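Local atomic coordinates of arabinan endo-1,5-alpha-l-arabinosidase A (Cellvibrio cellulosa, PDB entry 1GYH), a protein that cleaves the alpha-1,5-arabinofuranosyl bonds of linear arabinan, releasing almost exclusively arabinotriose during the breakdown of plant cell walls. Residues N97-N101 against P102-D106; P58-D61 against G62-A66. All coordinates share one frame; numbering follows the deposited sequence.

Contact 1 of 2, residues N97-N101 against P102-D106; sequences NKTLN and PASPD
Asn97 and Lys98 meet Asp106 across the mouth of the loop that joins strands 90-97 and 110-118, the outer pair of one blade of the five-bladed propeller; a type I beta turn, Asn101 to Ser104, closes its far end. Asn97 OD1 accepts from the backbone N of Thr99 in an Asx turn, the donor standing well above the amide plane, and also from the backbone N of Arg108, just beyond Asp106. A water spans the two arms, accepting from Lys98 N and lying 2.9 Å from Asp106 O, to which it can donate. Lys98 lies across the Asp106 side chain at about a right angle, its CD 4.0 Å from Asp106 CB. Its NZ remains 4.6 Å from Asp106 OD1, beyond a salt bridge, so any attraction between the opposite charges is probably weak.

With chi1 -177°, the Thr99 hydroxyl swings away from the backbone N to a hydrogen bond with Glu15, and CG2 faces the inside of the loop, 3.7 Å from Ser104 CB. Leu100 turns the other way, onto Tyr20 and Phe22 of strand 18-23. At the turn, Asn101 receives two backbone donors: Ser104 N reaches the Asn101 carbonyl O at 3.0 Å, while the Asn101 side chain brings OD1 within 3.1 Å of Ala103 N, each donor standing above the plane of its carbonyl group. Ser104 adds an ST turn on the returning arm, its OG accepting from Asp106 N at 3.1 Å while lying 3.6 Å from Thr99 CG2.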
loop_
_atom_site.group_PDB
_atom_site.type_symbol
_atom_site.label_atom_id
_atom_site.label_comp_id
_atom_site.label_asym_id
_atom_site.label_seq_id
_atom_site.Cartn_x
_atom_site.Cartn_y
_atom_site.Cartn_z
ATOM N N ASN A 97 -6.383 11.969 -12.628
ATOM C CA ASN A 97 -6.042 13.363 -12.892
ATOM C C ASN A 97 -5.016 13.413 -14.060
ATOM O O ASN A 97 -4.216 12.471 -14.240
ATOM C CB ASN A 97 -5.417 13.961 -11.636
ATOM C CG ASN A 97 -5.560 15.478 -11.556
ATOM O OD1 ASN A 97 -5.570 16.181 -12.570
ATOM N ND2 ASN A 97 -5.648 15.991 -10.336
ATOM N N LYS A 98 -5.035 14.507 -14.801
ATOM C CA LYS A 98 -4.017 14.808 -15.823
ATOM C C LYS A 98 -2.679 15.278 -15.255
ATOM O O LYS A 98 -1.653 15.167 -15.924
ATOM C CB LYS A 98 -4.511 15.904 -16.771
ATOM C CG LYS A 98 -5.789 15.614 -17.583
ATOM C CD LYS A 98 -6.364 16.933 -18.143
ATOM C CE LYS A 98 -7.661 16.846 -18.957
ATOM N NZ LYS A 98 -8.167 18.248 -19.469
ATOM N N THR A 99 -2.680 15.811 -14.036
ATOM C CA THR A 99 -1.467 16.329 -13.417
ATOM C C THR A 99 -1.581 16.300 -11.899
ATOM O O THR A 99 -2.657 16.074 -11.376
ATOM C CB THR A 99 -1.175 17.750 -13.948
ATOM O OG1 THR A 99 0.052 18.246 -13.402
ATOM C CG2 THR A 99 -2.223 18.739 -13.488
ATOM N N LEU A 100 -0.471 16.496 -11.198
ATOM C CA LEU A 100 -0.450 16.493 -9.726
ATOM C C LEU A 100 -0.236 17.895 -9.114
ATOM O O LEU A 100 -0.333 18.041 -7.908
ATOM C CB LEU A 100 0.621 15.528 -9.210
ATOM C CG LEU A 100 0.378 14.029 -9.524
ATOM C CD1 LEU A 100 1.404 13.139 -8.841
ATOM C CD2 LEU A 100 -1.064 13.571 -9.150
ATOM N N ASN A 101 0.074 18.891 -9.940
ATOM C CA ASN A 101 0.228 20.286 -9.510
ATOM C C ASN A 101 -1.142 20.992 -9.384
ATOM O O ASN A 101 -1.794 21.275 -10.357
ATOM C CB ASN A 101 1.123 21.067 -10.515
ATOM C CG ASN A 101 1.367 22.505 -10.113
ATOM O OD1 ASN A 101 0.881 22.990 -9.083
ATOM N ND2 ASN A 101 2.117 23.225 -10.956
ATOM N N PRO A 102 -1.554 21.322 -8.181
ATOM C CA PRO A 102 -2.879 21.952 -7.988
ATOM C C PRO A 102 -3.078 23.370 -8.577
ATOM O O PRO A 102 -4.225 23.799 -8.745
ATOM C CB PRO A 102 -3.050 21.917 -6.448
ATOM C CG PRO A 102 -1.628 21.908 -5.893
ATOM C CD PRO A 102 -0.820 21.110 -6.916
ATOM N N ALA A 103 -1.989 24.077 -8.897
ATOM C CA ALA A 103 -2.029 25.375 -9.580
ATOM C C ALA A 103 -2.216 25.204 -11.080
ATOM O O ALA A 103 -2.558 26.147 -11.771
ATOM C CB ALA A 103 -0.730 26.193 -9.293
ATOM N N SER A 104 -2.046 23.996 -11.595
ATOM C CA SER A 104 -2.180 23.782 -13.032
ATOM C C SER A 104 -3.619 23.917 -13.580
ATOM O O SER A 104 -4.573 23.428 -12.971
ATOM C CB SER A 104 -1.598 22.414 -13.409
ATOM O OG SER A 104 -1.901 22.094 -14.748
ATOM N N PRO A 105 -3.783 24.541 -14.740
ATOM C CA PRO A 105 -5.085 24.551 -15.420
ATOM C C PRO A 105 -5.633 23.154 -15.772
ATOM O O PRO A 105 -6.842 23.016 -15.957
ATOM C CB PRO A 105 -4.835 25.407 -16.683
ATOM C CG PRO A 105 -3.370 25.604 -16.782
ATOM C CD PRO A 105 -2.755 25.291 -15.480
ATOM N N ASP A 106 -4.776 22.129 -15.816
ATOM C CA ASP A 106 -5.203 20.770 -16.137
ATOM C C ASP A 106 -5.597 19.983 -14.858
ATOM O O ASP A 106 -5.989 18.824 -14.933
ATOM C CB ASP A 106 -4.058 19.989 -16.824
ATOM C CG ASP A 106 -3.678 20.527 -18.189
ATOM O OD1 ASP A 106 -4.544 20.995 -18.982
ATOM O OD2 ASP A 106 -2.480 20.503 -18.538
HETATM O O HOH W 1 -7.585 16.379 -14.797
#

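Contact 2 of 2, residues P58-D61 against G62-A66; sequences PSFD and GHLWA
Gly62 packs against one face of the Phe60 ring where the loop after helix 53-56 enters strand 63-72, at a segment of the propeller whose Asp61, Gly62 and His63 probably bind substrate. The Gly62 N sits 3.3 Å from the Phe60 ring plane, offset toward the rim, and Phe60 CE2 is 3.4 Å from Gly62 CA. The positive phi of Gly62 (91°) is one that glycine readily adopts. Beyond it, Phe60 CZ touches Leu64 CD2 at 3.7 Å, an apolar contact reaching into the blade.

In Asp61, chi1 of 62° sets CG between the residue's own backbone N and carbonyl carbon, and OD1 comes to His63 N. This bond is 3.1 Å long from Asp61 OD1 to His63 N, met from above the carboxylate plane. The same oxygen lies at the edge of the imidazole, 3.4 Å from His63 CD2, the two flat groups being turned 58° apart. A water donates to Asp61 OD1 at 3.0 Å and accepts from Trp65 NE1. Asp61 OD1 thus has two donors, one from the backbone and one from water, which should restrict rotation of the carboxylate and hold it beside His63, an arrangement consistent with a preformed sugar-binding surface.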
loop_
_atom_site.group_PDB
_atom_site.type_symbol
_atom_site.label_atom_id
_atom_site.label_comp_id
_atom_site.label_asym_id
_atom_site.label_seq_id
_atom_site.Cartn_x
_atom_site.Cartn_y
_atom_site.Cartn_z
ATOM N N PRO A 58 -21.878 2.494 5.809
ATOM C CA PRO A 58 -22.848 3.469 6.349
ATOM C C PRO A 58 -22.263 4.432 7.406
ATOM O O PRO A 58 -22.636 5.603 7.394
ATOM C CB PRO A 58 -23.982 2.581 6.948
ATOM C CG PRO A 58 -23.867 1.261 6.279
ATOM C CD PRO A 58 -22.389 1.112 5.860
ATOM N N SER A 59 -21.359 3.956 8.261
ATOM C CA SER A 59 -20.680 4.804 9.265
ATOM C C SER A 59 -19.376 5.480 8.791
ATOM O O SER A 59 -18.593 5.976 9.595
ATOM C CB SER A 59 -20.341 3.959 10.483
ATOM O OG SER A 59 -19.285 3.055 10.176
ATOM N N PHE A 60 -19.149 5.484 7.486
ATOM C CA PHE A 60 -17.972 6.137 6.905
ATOM C C PHE A 60 -17.729 7.507 7.526
ATOM O O PHE A 60 -18.641 8.326 7.539
ATOM C CB PHE A 60 -18.225 6.348 5.416
ATOM C CG PHE A 60 -17.055 6.928 4.689
ATOM C CD1 PHE A 60 -15.864 6.204 4.609
ATOM C CD2 PHE A 60 -17.134 8.154 4.089
ATOM C CE1 PHE A 60 -14.749 6.721 3.935
ATOM C CE2 PHE A 60 -16.022 8.661 3.414
ATOM C CZ PHE A 60 -14.838 7.911 3.346
ATOM N N ASP A 61 -16.505 7.749 8.005
ATOM C CA ASP A 61 -16.099 9.041 8.649
ATOM C C ASP A 61 -15.323 10.035 7.799
ATOM O O ASP A 61 -14.790 11.006 8.330
ATOM C CB ASP A 61 -15.310 8.804 9.957
ATOM C CG ASP A 61 -14.000 8.056 9.765
ATOM O OD1 ASP A 61 -13.532 7.799 8.623
ATOM O OD2 ASP A 61 -13.330 7.663 10.742
ATOM N N GLY A 62 -15.254 9.823 6.495
ATOM C CA GLY A 62 -14.480 10.691 5.627
ATOM C C GLY A 62 -13.015 10.311 5.362
ATOM O O GLY A 62 -12.433 10.865 4.445
ATOM N N HIS A 63 -12.449 9.398 6.143
ATOM C CA HIS A 63 -11.057 8.947 5.989
ATOM C C HIS A 63 -10.946 7.815 4.971
ATOM O O HIS A 63 -11.475 6.717 5.173
ATOM C CB HIS A 63 -10.448 8.482 7.323
ATOM C CG HIS A 63 -10.291 9.590 8.308
ATOM N ND1 HIS A 63 -9.063 10.116 8.671
ATOM C CD2 HIS A 63 -11.223 10.310 8.972
ATOM C CE1 HIS A 63 -9.253 11.103 9.524
ATOM N NE2 HIS A 63 -10.552 11.256 9.709
ATOM N N LEU A 64 -10.259 8.096 3.864
ATOM C CA LEU A 64 -9.947 7.075 2.866
ATOM C C LEU A 64 -8.619 6.421 3.204
ATOM O O LEU A 64 -7.732 7.075 3.760
ATOM C CB LEU A 64 -9.925 7.693 1.464
ATOM C CG LEU A 64 -11.243 8.320 0.990
ATOM C CD1 LEU A 64 -11.058 9.110 -0.337
ATOM C CD2 LEU A 64 -12.287 7.213 0.812
ATOM N N TRP A 65 -8.487 5.124 2.895
ATOM C CA TRP A 65 -7.332 4.351 3.359
ATOM C C TRP A 65 -6.461 3.831 2.201
ATOM O O TRP A 65 -6.984 3.468 1.141
ATOM C CB TRP A 65 -7.720 3.105 4.128
ATOM C CG TRP A 65 -8.653 3.210 5.372
ATOM C CD1 TRP A 65 -9.136 4.312 5.988
ATOM C CD2 TRP A 65 -9.173 2.087 6.075
ATOM N NE1 TRP A 65 -9.943 3.941 7.042
ATOM C CE2 TRP A 65 -9.965 2.565 7.117
ATOM C CE3 TRP A 65 -9.036 0.708 5.916
ATOM C CZ2 TRP A 65 -10.635 1.708 8.016
ATOM C CZ3 TRP A 65 -9.702 -0.169 6.833
ATOM C CH2 TRP A 65 -10.493 0.352 7.853
ATOM N N ALA A 66 -5.158 3.759 2.478
ATOM C CA ALA A 66 -4.179 2.918 1.733
ATOM C C ALA A 66 -4.153 3.180 0.224
ATOM O O ALA A 66 -4.421 2.310 -0.603
ATOM C CB ALA A 66 -4.435 1.422 2.069
HETATM O O HOH W 2 -12.283 5.128 8.380
#

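Both contacts belong to the blade built from strands 63-72, 75-82, 90-97 and 110-118: contact 2 leads into strand 63-72, and contact 1 joins the last two of these strands. They do not touch; their centres are 25 Å apart and their nearest atoms about 13 Å. The centre of contact 1 lies about 23 Å from the centre of the chain, away from the annotated sites, whereas that of contact 2 lies about 16 Å from it, and contact 2 probably contributes to substrate binding. There the side chain of His63 is about 9 Å from that of Asp9, the probable proton acceptor, and about 9 Å from that of Gln287, another probable substrate-binding residue.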